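Local coordinates for spindle pole body-associated protein VIK1 (Saccharomyces cerevisiae, PDB 2O0A) that recruits the minus-end-directed motor KAR3 to microtubules and the spindle pole body, and as its partner in a heterodimer cross-links antiparallel microtubules, at residues L107-S110 / L111-L115; I65-K69 / V70-K74. One frame throughout, in Å; residues are numbered along the deposited sequence.

In the fold
Both contacts are local and lie in the C-terminal domain of VIK1, which has the kinesin motor fold. Contact 2 carries the chain from strand 63-66 into helix 72-89; contact 1 follows more than thirty residues later, in helix 105-116, after helix 72-89 and strand 94-99. Their centres are about 14 Å apart, yet they touch: Ser110 OG probably hydrogen-bonds Asp73 OD1 at 3.0 Å, and Leu107 N comes within 2.9 Å of Glu72 OE1. A 1,2-ethanediol, probably from the crystallisation liquor, lies about 3 Å from the Glu72 side chain and about 6 Å from that of Leu107. The domain lacks a nucleotide-binding site, so neither contact belongs to a catalytic centre.

Contact 1: residues L107-S110 / L111-L115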
ATOM      1  N   LEU A 107      -4.371  -4.414   8.558  1.00 14.11           N
ATOM      2  CA  LEU A 107      -3.488  -3.438   7.906  1.00 13.16           C
ATOM      3  C   LEU A 107      -4.267  -2.183   7.534  1.00 12.51           C
ATOM      4  O   LEU A 107      -3.797  -1.049   7.741  1.00 11.23           O
ATOM      5  CB  LEU A 107      -2.810  -4.039   6.669  1.00 14.28           C
ATOM      6  CG  LEU A 107      -1.709  -3.157   6.078  1.00 14.39           C
ATOM      7  CD1 LEU A 107      -0.437  -3.136   6.985  1.00 15.56           C
ATOM      8  CD2 LEU A 107      -1.357  -3.616   4.672  1.00 17.48           C
ATOM      9  N   ARG A 108      -5.465  -2.395   6.995  1.00 11.75           N
ATOM     10  CA  ARG A 108      -6.378  -1.316   6.657  1.00 12.42           C
ATOM     11  C   ARG A 108      -6.729  -0.463   7.883  1.00 13.13           C
ATOM     12  O   ARG A 108      -6.650   0.766   7.840  1.00 12.45           O
ATOM     13  CB  ARG A 108      -7.637  -1.894   5.998  1.00 13.05           C
ATOM     14  CG  ARG A 108      -8.570  -0.825   5.451  1.00 15.10           C
ATOM     15  CD  ARG A 108      -9.924  -1.420   5.100  1.00 18.86           C
ATOM     16  NE  ARG A 108      -9.756  -2.602   4.280  1.00 20.41           N
ATOM     17  CZ  ARG A 108     -10.296  -3.804   4.495  1.00 22.07           C
ATOM     18  NH1 ARG A 108     -11.156  -4.053   5.481  1.00 22.98           N
ATOM     19  NH2 ARG A 108     -10.003  -4.776   3.656  1.00 23.67           N
ATOM     20  N   GLU A 109      -7.069  -1.143   8.980  1.00 13.49           N
ATOM     21  CA  GLU A 109      -7.375  -0.518  10.261  1.00 15.13           C
ATOM     22  C   GLU A 109      -6.195   0.338  10.733  1.00 13.75           C
ATOM     23  O   GLU A 109      -6.352   1.509  11.085  1.00 13.99           O
ATOM     24  CB  GLU A 109      -7.634  -1.640  11.266  1.00 15.33           C
ATOM     25  CG  GLU A 109      -8.011  -1.229  12.666  1.00 19.45           C
ATOM     26  CD  GLU A 109      -8.330  -2.438  13.537  1.00 20.45           C
ATOM     27  OE1 GLU A 109      -7.467  -3.334  13.683  0.70 25.56           O
ATOM     28  OE2 GLU A 109      -9.457  -2.494  14.070  0.70 26.73           O
ATOM     29  N   SER A 110      -5.006  -0.259  10.707  1.00 13.25           N
ATOM     30  CA  SER A 110      -3.793   0.422  11.146  1.00 13.23           C
ATOM     31  C   SER A 110      -3.478   1.639  10.292  1.00 12.49           C
ATOM     32  O   SER A 110      -3.038   2.666  10.810  1.00 11.71           O
ATOM     33  CB  SER A 110      -2.610  -0.547  11.170  1.00 13.85           C
ATOM     34  OG  SER A 110      -2.825  -1.492  12.218  1.00 16.89           O
ATOM     35  N   LEU A 111      -3.731   1.517   8.991  1.00 12.05           N
ATOM     36  CA  LEU A 111      -3.488   2.622   8.079  1.00 12.05           C
ATOM     37  C   LEU A 111      -4.348   3.812   8.473  1.00 11.00           C
ATOM     38  O   LEU A 111      -3.856   4.927   8.607  1.00 11.28           O
ATOM     39  CB  LEU A 111      -3.806   2.215   6.635  1.00 12.28           C
ATOM     40  CG  LEU A 111      -3.749   3.335   5.595  1.00 13.20           C
ATOM     41  CD1 LEU A 111      -2.363   3.969   5.489  1.00 14.43           C
ATOM     42  CD2 LEU A 111      -4.191   2.792   4.260  1.00 15.80           C
ATOM     43  N   ILE A 112      -5.639   3.574   8.657  1.00 11.95           N
ATOM     44  CA  ILE A 112      -6.568   4.663   8.955  1.00 13.79           C
ATOM     45  C   ILE A 112      -6.230   5.337  10.282  1.00 13.86           C
ATOM     46  O   ILE A 112      -6.266   6.558  10.391  1.00 14.64           O
ATOM     47  CB  ILE A 112      -8.012   4.150   8.953  1.00 14.93           C
ATOM     48  CG1 ILE A 112      -8.610   4.168   7.544  1.00 17.76           C
ATOM     49  CG2 ILE A 112      -8.907   5.050   9.820  1.00 15.96           C
ATOM     50  CD1 ILE A 112      -7.685   3.937   6.413  1.00 19.70           C
ATOM     51  N   LYS A 113      -5.841   4.537  11.265  1.00 13.78           N
ATOM     52  CA  LYS A 113      -5.458   5.079  12.566  1.00 14.81           C
ATOM     53  C   LYS A 113      -4.211   5.965  12.452  1.00 14.01           C
ATOM     54  O   LYS A 113      -4.146   7.047  13.050  1.00 14.69           O
ATOM     55  CB  LYS A 113      -5.226   3.939  13.550  1.00 15.43           C
ATOM     56  CG  LYS A 113      -6.501   3.243  13.942  1.00 19.62           C
ATOM     57  CD  LYS A 113      -6.341   2.489  15.236  1.00 24.84           C
ATOM     58  CE  LYS A 113      -5.918   1.060  15.014  1.00 27.06           C
ATOM     59  NZ  LYS A 113      -5.982   0.307  16.309  1.00 27.51           N
ATOM     60  N   PHE A 114      -3.225   5.503  11.684  1.00 12.47           N
ATOM     61  CA  PHE A 114      -2.005   6.260  11.426  1.00 12.15           C
ATOM     62  C   PHE A 114      -2.305   7.625  10.785  1.00 12.04           C
ATOM     63  O   PHE A 114      -1.686   8.649  11.118  1.00 13.35           O
ATOM     64  CB  PHE A 114      -1.068   5.422  10.538  1.00 12.14           C
ATOM     65  CG  PHE A 114       0.040   6.218   9.922  1.00 11.55           C
ATOM     66  CD1 PHE A 114       1.119   6.635  10.707  1.00 13.32           C
ATOM     67  CD2 PHE A 114       0.022   6.556   8.573  1.00 12.63           C
ATOM     68  CE1 PHE A 114       2.145   7.383  10.169  1.00 14.90           C
ATOM     69  CE2 PHE A 114       1.060   7.303   8.008  1.00 11.81           C
ATOM     70  CZ  PHE A 114       2.127   7.738   8.823  1.00 14.14           C
ATOM     71  N   LEU A 115      -3.247   7.630   9.846  1.00 13.25           N
ATOM     72  CA  LEU A 115      -3.590   8.853   9.131  1.00 14.25           C
ATOM     73  C   LEU A 115      -4.468   9.767   9.949  1.00 14.82           C
ATOM     74  O   LEU A 115      -4.227  10.972   9.989  1.00 16.27           O
ATOM     75  CB  LEU A 115      -4.332   8.530   7.839  1.00 14.88           C
ATOM     76  CG  LEU A 115      -3.537   7.734   6.817  1.00 14.55           C
ATOM     77  CD1 LEU A 115      -4.411   7.391   5.614  1.00 14.66           C
ATOM     78  CD2 LEU A 115      -2.276   8.505   6.414  1.00 16.45           C
TER
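Leu111, Ile112, Lys113 and Phe114 each donate a backbone N-H four residues back, to Leu107, Arg108, Glu109 and Ser110, joining two halves of one alpha-helical run. The first bond, Leu111 N to Leu107 O, is short at 2.9 Å but bent (149° at the hydrogen); the other three are straighter.

The tight part is the buried side. Leu111 CB rests 3.4 Å from Arg108 O, and Ile112 folds back on the same carbonyl, its CD1 3.6 Å from Arg108 O. The Ile112 chi2 of 32° is short of a staggered value, which suggests some strain. Ser110 OG, beside its backbone N (chi1 -69°), is buried but satisfied, hydrogen-bonded to Ser106 O and to Asp73 of helix 72-89.

On the partly exposed side Glu109 and Lys113 run side by side and point the same way. They meet through their aliphatic parts, Glu109 CG to Lys113 CE at 3.9 Å, while Lys113 CG lies 3.3 Å from Glu109 O. Their charged ends stay separate, Glu109 OE1 and Lys113 NZ being 4.7 Å apart, so any attraction is probably modest.

Helix 105-116 is fixed by its neighbours. The Arg108 guanidinium forms salt bridges with Glu227 and Asp188 and bonds the carbonyls of Phe185 and Cys187; Leu111 packs on Phe223 and Phe225 of strand 221-228 and on Phe76 of helix 72-89, and Ile112 on Leu130 of strand 126-136.

Contact 2: residues I65-K69 / V70-K74; sequences IPHLK and VSEDK
Val70 donates its backbone N-H to Pro66 O, 2.8 Å away and in the carbonyl plane, with 142° at the hydrogen. This i to i+4 bond extends a type I beta-turn at Pro66-Lys69, in which Lys69 N also donates to Pro66 O, so two bonds grip one carbonyl.

The Val70 side chain packs back on the strand end. Its CB lies 3.8 Å from Ile65 CG2, an apolar contact between obliquely placed branches, and 3.6 Å from Pro66 O.

His67 swings its ring over the chain that follows, with CG anti to the backbone N (chi1 -168°). Val70 O, hydrogen-bonded to the Tyr31 hydroxyl, sits over one ring face, offset toward the rim, and takes a CA-H...O contact from His67 CA at 3.5 Å. Glu72 meets the ring edge, OE2 3.2 Å from His67 CE1, with carboxylate and ring planes almost perpendicular (83°). With an alanine here the ring is gone, and the Glu72 carboxylate would probably be freer to turn, though Ser106 holds its other oxygen.

The bent Lys69 chain leads away, but a water links its carbonyl to Ser71 N. Ser71 then N-caps the helix, its OG accepting from Lys74 N at 3.2 Å.

The turn thus leads from strand 63-66, where Ile65 forms backbone hydrogen bonds with Ala30 and Val32 of the parallel strand 27-32, into helix 72-89, whose Phe75 and Glu79 touch Ile65.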
ATOM      1  N   ILE A  65      10.850  -6.552   6.054  1.00 15.62           N
ATOM      2  CA  ILE A  65      10.374  -6.155   7.362  1.00 15.75           C
ATOM      3  C   ILE A  65       9.763  -7.343   8.084  1.00 17.07           C
ATOM      4  O   ILE A  65       8.793  -7.912   7.604  1.00 15.25           O
ATOM      5  CB  ILE A  65       9.293  -5.033   7.208  1.00 15.75           C
ATOM      6  CG1 ILE A  65       9.884  -3.806   6.509  1.00 15.94           C
ATOM      7  CG2 ILE A  65       8.709  -4.655   8.550  1.00 14.52           C
ATOM      8  CD1 ILE A  65       8.820  -2.866   5.921  1.00 15.58           C
ATOM      9  N   PRO A  66      10.306  -7.708   9.257  1.00 17.86           N
ATOM     10  CA  PRO A  66       9.760  -8.855   9.982  1.00 18.74           C
ATOM     11  C   PRO A  66       8.537  -8.504  10.832  1.00 19.14           C
ATOM     12  O   PRO A  66       8.637  -7.718  11.777  1.00 19.68           O
ATOM     13  CB  PRO A  66      10.936  -9.295  10.865  1.00 18.80           C
ATOM     14  CG  PRO A  66      11.708  -8.033  11.105  1.00 18.64           C
ATOM     15  CD  PRO A  66      11.452  -7.096   9.957  1.00 18.78           C
ATOM     16  N   HIS A  67       7.401  -9.107  10.501  1.00 20.43           N
ATOM     17  CA  HIS A  67       6.155  -8.883  11.226  1.00 22.17           C
ATOM     18  C   HIS A  67       6.202  -9.284  12.717  1.00 22.85           C
ATOM     19  O   HIS A  67       5.518  -8.689  13.535  1.00 24.15           O
ATOM     20  CB  HIS A  67       4.994  -9.590  10.517  1.00 23.13           C
ATOM     21  CG  HIS A  67       3.640  -9.193  11.020  1.00 26.29           C
ATOM     22  ND1 HIS A  67       2.848  -8.268  10.372  1.00 30.47           N
ATOM     23  CD2 HIS A  67       2.925  -9.617  12.090  1.00 29.09           C
ATOM     24  CE1 HIS A  67       1.716  -8.123  11.035  1.00 29.66           C
ATOM     25  NE2 HIS A  67       1.737  -8.927  12.082  1.00 31.29           N
ATOM     26  N   LEU A  68       7.015 -10.274  13.083  1.00 24.27           N
ATOM     27  CA  LEU A  68       7.116 -10.621  14.503  1.00 24.43           C
ATOM     28  C   LEU A  68       7.803  -9.520  15.301  1.00 23.99           C
ATOM     29  O   LEU A  68       7.657  -9.455  16.520  1.00 24.81           O
ATOM     30  CB  LEU A  68       7.826 -11.963  14.717  1.00 24.87           C
ATOM     31  CG  LEU A  68       9.247 -12.120  14.176  1.00 24.65           C
ATOM     32  CD1 LEU A  68      10.277 -11.482  15.105  0.70 26.77           C
ATOM     33  CD2 LEU A  68       9.556 -13.605  13.958  1.00 27.03           C
ATOM     34  N   LYS A  69       8.536  -8.648  14.603  1.00 23.42           N
ATOM     35  CA  LYS A  69       9.202  -7.511  15.231  1.00 22.74           C
ATOM     36  C   LYS A  69       8.433  -6.197  15.030  1.00 21.31           C
ATOM     37  O   LYS A  69       8.466  -5.319  15.889  1.00 21.70           O
ATOM     38  CB  LYS A  69      10.636  -7.375  14.701  1.00 23.41           C
ATOM     39  CG  LYS A  69      11.322  -6.087  15.102  1.00 26.70           C
ATOM     40  CD  LYS A  69      12.811  -6.233  15.324  1.00 31.13           C
ATOM     41  CE  LYS A  69      13.566  -6.548  14.068  1.00 32.07           C
ATOM     42  NZ  LYS A  69      14.923  -5.952  14.152  1.00 33.29           N
ATOM     43  N   VAL A  70       7.757  -6.074  13.882  1.00 18.57           N
ATOM     44  CA  VAL A  70       7.095  -4.822  13.500  1.00 17.70           C
ATOM     45  C   VAL A  70       5.595  -5.071  13.303  1.00 16.40           C
ATOM     46  O   VAL A  70       5.180  -5.689  12.322  1.00 16.61           O
ATOM     47  CB  VAL A  70       7.742  -4.217  12.215  1.00 17.06           C
ATOM     48  CG1 VAL A  70       7.057  -2.920  11.826  1.00 16.65           C
ATOM     49  CG2 VAL A  70       9.246  -4.002  12.399  1.00 17.72           C
ATOM     50  N   SER A  71       4.786  -4.617  14.269  1.00 16.15           N
ATOM     51  CA  SER A  71       3.322  -4.697  14.191  1.00 16.03           C
ATOM     52  C   SER A  71       2.837  -3.768  13.097  1.00 15.81           C
ATOM     53  O   SER A  71       3.594  -2.901  12.665  1.00 15.98           O
ATOM     54  CB  SER A  71       2.699  -4.221  15.493  1.00 16.11           C
ATOM     55  OG  SER A  71       2.985  -2.841  15.695  1.00 17.93           O
ATOM     56  N   GLU A  72       1.577  -3.915  12.706  1.00 16.36           N
ATOM     57  CA  GLU A  72       1.037  -3.047  11.644  1.00 16.43           C
ATOM     58  C   GLU A  72       1.063  -1.565  12.012  1.00 15.44           C
ATOM     59  O   GLU A  72       1.423  -0.738  11.196  1.00 15.24           O
ATOM     60  CB  GLU A  72      -0.286  -3.588  11.104  1.00 16.97           C
ATOM     61  CG  GLU A  72       0.098  -4.889  10.384  1.00 20.93           C
ATOM     62  CD  GLU A  72      -1.012  -5.776   9.916  1.00 26.38           C
ATOM     63  OE1 GLU A  72      -2.192  -5.470  10.160  1.00 29.96           O
ATOM     64  OE2 GLU A  72      -0.672  -6.821   9.298  1.00 28.35           O
ATOM     65  N   ASP A  73       0.776  -1.236  13.268  1.00 15.17           N
ATOM     66  CA  ASP A  73       0.909   0.157  13.717  1.00 15.10           C
ATOM     67  C   ASP A  73       2.348   0.679  13.584  1.00 14.77           C
ATOM     68  O   ASP A  73       2.565   1.833  13.168  1.00 15.15           O
ATOM     69  CB  ASP A  73       0.476   0.280  15.176  1.00 14.94           C
ATOM     70  CG  ASP A  73      -1.012   0.098  15.384  1.00 17.77           C
ATOM     71  OD1 ASP A  73      -1.816   0.221  14.428  1.00 17.47           O
ATOM     72  OD2 ASP A  73      -1.390  -0.147  16.552  1.00 19.76           O
ATOM     73  N   LYS A  74       3.332  -0.143  13.969  1.00 15.11           N
ATOM     74  CA  LYS A  74       4.747   0.231  13.838  1.00 14.57           C
ATOM     75  C   LYS A  74       5.198   0.292  12.376  1.00 14.33           C
ATOM     76  O   LYS A  74       6.031   1.129  11.995  1.00 13.61           O
ATOM     77  CB  LYS A  74       5.629  -0.742  14.631  1.00 15.36           C
ATOM     78  CG  LYS A  74       7.077  -0.304  14.697  1.00 18.23           C
ATOM     79  CD  LYS A  74       7.867  -1.116  15.713  1.00 22.44           C
ATOM     80  CE  LYS A  74       7.515  -0.688  17.128  1.00 23.96           C
ATOM     81  NZ  LYS A  74       7.904   0.723  17.415  0.10 23.41           N
TER
HETATM   82  O   HOH W   1       5.936  -3.694  16.898  1.00 24.41           O